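Ubiquitin domain-containing protein DSK2,putative (PDB 6JL3) probably acts as a ubiquitin shuttle factor whose ubiquitin-like domain is recognised by receptors of the proteasome. Local coordinates at residues F9-G14 with E36-P41; L30-A35 with I40-Q45. All coordinates share one frame; numbering follows the deposited sequence.

In the fold
From the N terminus, the chain first lays down strand 5-11, whose end enters contact 1. It then runs through strand 15-21 and helix 27-35 before 36-41 returns to strand 5-11. Contact 1 therefore closes a long loop that holds the second strand and the helix. Contact 2 starts within that loop, on the helix, and closes a short one by bringing 40-45 back against 30-35. Its second segment runs past the end of contact 1. The two contacts end on the same stretch of chain and share I40 and P41. Packing also joins them, as F9 CZ lies 3.7 Å from C34 SG. Together they join the helix-to-strand connection to the first strand and to the helix.

Contact 1: F9-G14 with E36-P41; sequences FKVTGG and EHVDIP
In the beta-grasp fold of this ubiquitin-like domain, V11 joins the first strand to the loop after the helix by meeting V38 and I40. V11 ends strand 5-11, and its two partners lie in the loop that leads from helix 27-35 to strand 45-49. The contact is small, with 104 Å² buried in all, and it is wholly apolar. The backbones stay well apart: the CA atoms of V11 and V38 are 8.4 Å from each other, and side chains fill the distance.

V11 points toward the loop and divides its two methyls between the partners. CG1 stands opposite its own backbone N (chi1 -172°) and reaches I40. CG2 lies beside that N and faces V38. The closer approach is V11 CG1 to I40 CD1, at 3.8 Å. These two side chains run past each other in opposite directions, so I40 lies alongside V11. The I40 chain is extended beyond CG1 (chi2 176°), which carries CD1 out to the strand. V38 stands a little farther off, with its CG1 4.3 Å from V11 CG2.

The loop is bent so that V38 and I40 both turn toward V11. D39 between them is the centre of an inverse gamma turn, with a weak hydrogen bond from I40 N to V38 O.

The neighbouring strands pack against the group. F17 of strand 15-21 touches both V11 and V38, and L73 of strand 70-75 also packs on V38. The ring of F17 further meets those of F9 and H37, in nearly parallel planes. Within the loop, the V38 and I40 side chains approach each other as well: V38 CG2 lies 4.3 Å from I40 CG1.

Contact 2: L30-A35 with I40-Q45; sequences LKKICA and IPVEAQ
K31 and Q45 carry this contact, which holds helix 27-35 of the beta-grasp fold to the 3-10 turn ahead of strand 45-49. The backbone O of K31 takes two N-H groups, its helical partner A35 N and the side-chain amide of Q45. They arrive from opposite faces of the carbonyl plane. The bond from Q45 NE2 to K31 O is 3.2 Å long and bent, at 145°. Q45 NE2 also bonds to I40 O at 3.0 Å. This bond is straighter, at 162°. The buried amide nitrogen thus bridges helix and loop, as the equivalent glutamine does in ubiquitin.

The K31 side chain runs past that of Q45 in the opposite direction. Fully extended beyond CG, it passes Q45 OE1, which lies 3.3 Å from K31 CB. Its NZ forms a salt bridge with D56. NZ also makes a weak bond to Q45 O and donates to a water that in turn donates to V42 O. The turn of 42-44 is thereby tied to the lysine.

K32 points away from the loop, but V42 CG2 comes within 3.9 Å of K32 CA. C34 lies deeper, toward F17 and L73 of the sheet. C34 CB comes in from one face of the amide, 3.4 Å from Q45 OE1. The A35 methyl sits just beyond the amide nitrogen, close to the amide plane, with A35 CB 3.6 Å from Q45 NE2. The same methyl touches I40 O, and A35 CB is 4.0 Å from V42 CG2.

Contact 1: F9-G14 with E36-P41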
loop_
_atom_site.group_PDB
_atom_site.type_symbol
_atom_site.label_atom_id
_atom_site.label_comp_id
_atom_site.label_asym_id
_atom_site.label_seq_id
_atom_site.Cartn_x
_atom_site.Cartn_y
_atom_site.Cartn_z
ATOM N N PHE A 9 6.821 2.200 -0.160
ATOM C CA PHE A 9 6.645 0.980 0.605
ATOM C C PHE A 9 7.984 0.458 1.091
ATOM O O PHE A 9 8.957 0.392 0.326
ATOM C CB PHE A 9 5.972 -0.094 -0.235
ATOM C CG PHE A 9 4.534 0.164 -0.435
ATOM C CD1 PHE A 9 4.114 0.968 -1.474
ATOM C CD2 PHE A 9 3.599 -0.344 0.448
ATOM C CE1 PHE A 9 2.789 1.237 -1.646
ATOM C CE2 PHE A 9 2.268 -0.083 0.277
ATOM C CZ PHE A 9 1.863 0.712 -0.769
ATOM N N LYS A 10 8.021 0.088 2.365
ATOM C CA LYS A 10 9.093 -0.700 2.947
ATOM C C LYS A 10 8.553 -2.109 3.124
ATOM O O LYS A 10 7.550 -2.311 3.826
ATOM C CB LYS A 10 9.529 -0.103 4.277
ATOM C CG LYS A 10 10.245 1.220 4.098
ATOM C CD LYS A 10 10.658 1.817 5.421
ATOM C CE LYS A 10 11.626 2.979 5.236
ATOM N NZ LYS A 10 12.156 3.443 6.553
ATOM N N VAL A 11 9.195 -3.067 2.459
ATOM C CA VAL A 11 8.734 -4.444 2.391
ATOM C C VAL A 11 9.725 -5.335 3.122
ATOM O O VAL A 11 10.943 -5.132 3.030
ATOM C CB VAL A 11 8.613 -4.892 0.919
ATOM C CG1 VAL A 11 7.952 -6.254 0.823
ATOM C CG2 VAL A 11 7.873 -3.849 0.093
ATOM N N THR A 12 9.198 -6.347 3.821
ATOM C CA THR A 12 10.048 -7.312 4.505
ATOM C C THR A 12 11.143 -7.805 3.567
ATOM O O THR A 12 10.919 -8.018 2.369
ATOM C CB THR A 12 9.218 -8.514 4.964
ATOM O OG1 THR A 12 8.083 -8.070 5.703
ATOM C CG2 THR A 12 10.035 -9.433 5.862
ATOM N N GLY A 13 12.336 -7.991 4.120
ATOM C CA GLY A 13 13.475 -8.402 3.332
ATOM C C GLY A 13 14.278 -7.270 2.748
ATOM O O GLY A 13 15.019 -7.494 1.783
ATOM N N GLY A 14 14.157 -6.064 3.289
ATOM C CA GLY A 14 14.983 -4.956 2.845
ATOM C C GLY A 14 14.674 -4.468 1.448
ATOM O O GLY A 14 15.585 -4.069 0.714
ATOM N N GLU A 36 2.279 -6.291 -8.381
ATOM C CA GLU A 36 2.996 -6.060 -9.630
ATOM C C GLU A 36 4.380 -5.464 -9.409
ATOM O O GLU A 36 5.111 -5.265 -10.386
ATOM C CB GLU A 36 2.135 -5.190 -10.557
ATOM C CG GLU A 36 0.902 -5.956 -11.046
ATOM C CD GLU A 36 0.034 -5.232 -12.062
ATOM O OE1 GLU A 36 0.227 -4.026 -12.307
ATOM O OE2 GLU A 36 -0.867 -5.894 -12.627
ATOM N N HIS A 37 4.761 -5.213 -8.153
ATOM C CA HIS A 37 6.073 -4.677 -7.814
ATOM C C HIS A 37 6.930 -5.577 -6.935
ATOM O O HIS A 37 8.154 -5.416 -6.945
ATOM C CB HIS A 37 5.938 -3.299 -7.138
ATOM C CG HIS A 37 5.465 -2.235 -8.073
ATOM N ND1 HIS A 37 4.137 -2.079 -8.421
ATOM C CD2 HIS A 37 6.147 -1.301 -8.779
ATOM C CE1 HIS A 37 4.025 -1.089 -9.285
ATOM N NE2 HIS A 37 5.231 -0.594 -9.519
ATOM N N VAL A 38 6.341 -6.501 -6.169
ATOM C CA VAL A 38 7.081 -7.400 -5.293
ATOM C C VAL A 38 6.403 -8.761 -5.317
ATOM O O VAL A 38 5.232 -8.894 -5.678
ATOM C CB VAL A 38 7.182 -6.876 -3.840
ATOM C CG1 VAL A 38 7.924 -5.554 -3.811
ATOM C CG2 VAL A 38 5.807 -6.739 -3.187
ATOM N N ASP A 39 7.158 -9.781 -4.907
ATOM C CA ASP A 39 6.706 -11.169 -4.994
ATOM C C ASP A 39 5.929 -11.580 -3.745
ATOM O O ASP A 39 6.293 -12.517 -3.031
ATOM C CB ASP A 39 7.908 -12.078 -5.227
ATOM C CG ASP A 39 7.524 -13.520 -5.486
ATOM O OD1 ASP A 39 6.449 -13.769 -6.066
ATOM O OD2 ASP A 39 8.319 -14.406 -5.106
ATOM N N ILE A 40 4.834 -10.859 -3.482
ATOM C CA ILE A 40 3.884 -11.219 -2.443
ATOM C C ILE A 40 2.500 -11.171 -3.074
ATOM O O ILE A 40 2.061 -10.103 -3.516
ATOM C CB ILE A 40 3.939 -10.281 -1.226
ATOM C CG1 ILE A 40 5.362 -10.153 -0.684
ATOM C CG2 ILE A 40 3.004 -10.796 -0.131
ATOM C CD1 ILE A 40 5.486 -9.161 0.464
ATOM N N PRO A 41 1.769 -12.283 -3.147
ATOM C CA PRO A 41 0.440 -12.252 -3.763
ATOM C C PRO A 41 -0.538 -11.477 -2.897
ATOM O O PRO A 41 -0.375 -11.339 -1.683
ATOM C CB PRO A 41 0.046 -13.729 -3.854
ATOM C CG PRO A 41 0.804 -14.383 -2.746
ATOM C CD PRO A 41 2.103 -13.618 -2.612
#

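Contact 2: L30-A35 with I40-Q45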
loop_
_atom_site.group_PDB
_atom_site.type_symbol
_atom_site.label_atom_id
_atom_site.label_comp_id
_atom_site.label_asym_id
_atom_site.label_seq_id
_atom_site.Cartn_x
_atom_site.Cartn_y
_atom_site.Cartn_z
ATOM N N LEU A 30 -4.633 -1.081 -4.146
ATOM C CA LEU A 30 -3.238 -0.848 -3.785
ATOM C C LEU A 30 -2.474 -2.156 -3.633
ATOM O O LEU A 30 -1.316 -2.241 -4.047
ATOM C CB LEU A 30 -3.191 -0.003 -2.513
ATOM C CG LEU A 30 -1.808 0.434 -2.045
ATOM C CD1 LEU A 30 -1.108 1.242 -3.129
ATOM C CD2 LEU A 30 -1.900 1.230 -0.753
ATOM N N LYS A 31 -3.098 -3.192 -3.063
ATOM C CA LYS A 31 -2.453 -4.500 -2.998
ATOM C C LYS A 31 -2.176 -5.047 -4.396
ATOM O O LYS A 31 -1.130 -5.663 -4.637
ATOM C CB LYS A 31 -3.312 -5.486 -2.212
ATOM C CG LYS A 31 -3.379 -5.213 -0.720
ATOM C CD LYS A 31 -4.232 -6.248 0.001
ATOM C CE LYS A 31 -4.144 -6.061 1.503
ATOM N NZ LYS A 31 -5.089 -6.951 2.225
ATOM N N LYS A 32 -3.110 -4.861 -5.329
ATOM C CA LYS A 32 -2.882 -5.310 -6.700
ATOM C C LYS A 32 -1.675 -4.605 -7.307
ATOM O O LYS A 32 -0.870 -5.230 -8.011
ATOM C CB LYS A 32 -4.141 -5.115 -7.545
ATOM C CG LYS A 32 -5.257 -6.073 -7.154
ATOM C CD LYS A 32 -6.583 -5.702 -7.784
ATOM C CE LYS A 32 -7.635 -6.737 -7.423
ATOM N NZ LYS A 32 -8.970 -6.392 -7.984
ATOM N N ILE A 33 -1.519 -3.306 -7.032
ATOM C CA ILE A 33 -0.326 -2.584 -7.461
ATOM C C ILE A 33 0.917 -3.185 -6.810
ATOM O O ILE A 33 1.932 -3.433 -7.472
ATOM C CB ILE A 33 -0.468 -1.084 -7.141
ATOM C CG1 ILE A 33 -1.547 -0.440 -8.018
ATOM C CG2 ILE A 33 0.870 -0.374 -7.322
ATOM C CD1 ILE A 33 -1.931 0.971 -7.588
ATOM N N CYS A 34 0.864 -3.434 -5.502
ATOM C CA CYS A 34 2.020 -3.982 -4.801
ATOM C C CYS A 34 2.434 -5.325 -5.389
ATOM O O CYS A 34 3.634 -5.616 -5.514
ATOM C CB CYS A 34 1.726 -4.129 -3.310
ATOM S SG CYS A 34 1.701 -2.587 -2.396
ATOM N N ALA A 35 1.456 -6.163 -5.756
ATOM C CA ALA A 35 1.769 -7.479 -6.299
ATOM C C ALA A 35 2.454 -7.393 -7.656
ATOM O O ALA A 35 3.146 -8.337 -8.042
ATOM C CB ALA A 35 0.499 -8.331 -6.419
ATOM N N ILE A 40 4.834 -10.859 -3.482
ATOM C CA ILE A 40 3.884 -11.219 -2.443
ATOM C C ILE A 40 2.500 -11.171 -3.074
ATOM O O ILE A 40 2.061 -10.103 -3.516
ATOM C CB ILE A 40 3.939 -10.281 -1.226
ATOM C CG1 ILE A 40 5.362 -10.153 -0.684
ATOM C CG2 ILE A 40 3.004 -10.796 -0.131
ATOM C CD1 ILE A 40 5.486 -9.161 0.464
ATOM N N PRO A 41 1.769 -12.283 -3.147
ATOM C CA PRO A 41 0.440 -12.252 -3.763
ATOM C C PRO A 41 -0.538 -11.477 -2.897
ATOM O O PRO A 41 -0.375 -11.339 -1.683
ATOM C CB PRO A 41 0.046 -13.729 -3.854
ATOM C CG PRO A 41 0.804 -14.383 -2.746
ATOM C CD PRO A 41 2.103 -13.618 -2.612
ATOM N N VAL A 42 -1.589 -10.979 -3.551
ATOM C CA VAL A 42 -2.522 -10.066 -2.893
ATOM C C VAL A 42 -3.028 -10.649 -1.582
ATOM O O VAL A 42 -3.093 -9.960 -0.557
ATOM C CB VAL A 42 -3.678 -9.728 -3.848
ATOM C CG1 VAL A 42 -4.848 -9.134 -3.092
ATOM C CG2 VAL A 42 -3.182 -8.799 -4.937
ATOM N N GLU A 43 -3.421 -11.917 -1.601
ATOM C CA GLU A 43 -4.064 -12.520 -0.442
ATOM C C GLU A 43 -3.117 -12.684 0.742
ATOM O O GLU A 43 -3.590 -12.817 1.876
ATOM C CB GLU A 43 -4.696 -13.850 -0.853
ATOM C CG GLU A 43 -5.791 -13.706 -1.919
ATOM C CD GLU A 43 -5.271 -13.686 -3.356
ATOM O OE1 GLU A 43 -6.111 -13.605 -4.275
ATOM O OE2 GLU A 43 -4.040 -13.750 -3.576
ATOM N N ALA A 44 -1.803 -12.662 0.518
ATOM C CA ALA A 44 -0.837 -12.766 1.608
ATOM C C ALA A 44 -0.365 -11.413 2.119
ATOM O O ALA A 44 0.355 -11.359 3.121
ATOM C CB ALA A 44 0.391 -13.563 1.161
ATOM N N GLN A 45 -0.736 -10.325 1.450
ATOM C CA GLN A 45 -0.241 -9.013 1.819
ATOM C C GLN A 45 -1.009 -8.423 2.986
ATOM O O GLN A 45 -2.244 -8.501 3.049
ATOM C CB GLN A 45 -0.413 -8.047 0.660
ATOM C CG GLN A 45 0.464 -8.289 -0.518
ATOM C CD GLN A 45 0.224 -7.282 -1.617
ATOM O OE1 GLN A 45 -0.220 -6.156 -1.369
ATOM N NE2 GLN A 45 0.501 -7.680 -2.849
HETATM O O HOH W 1 -5.047 -9.657 1.293
#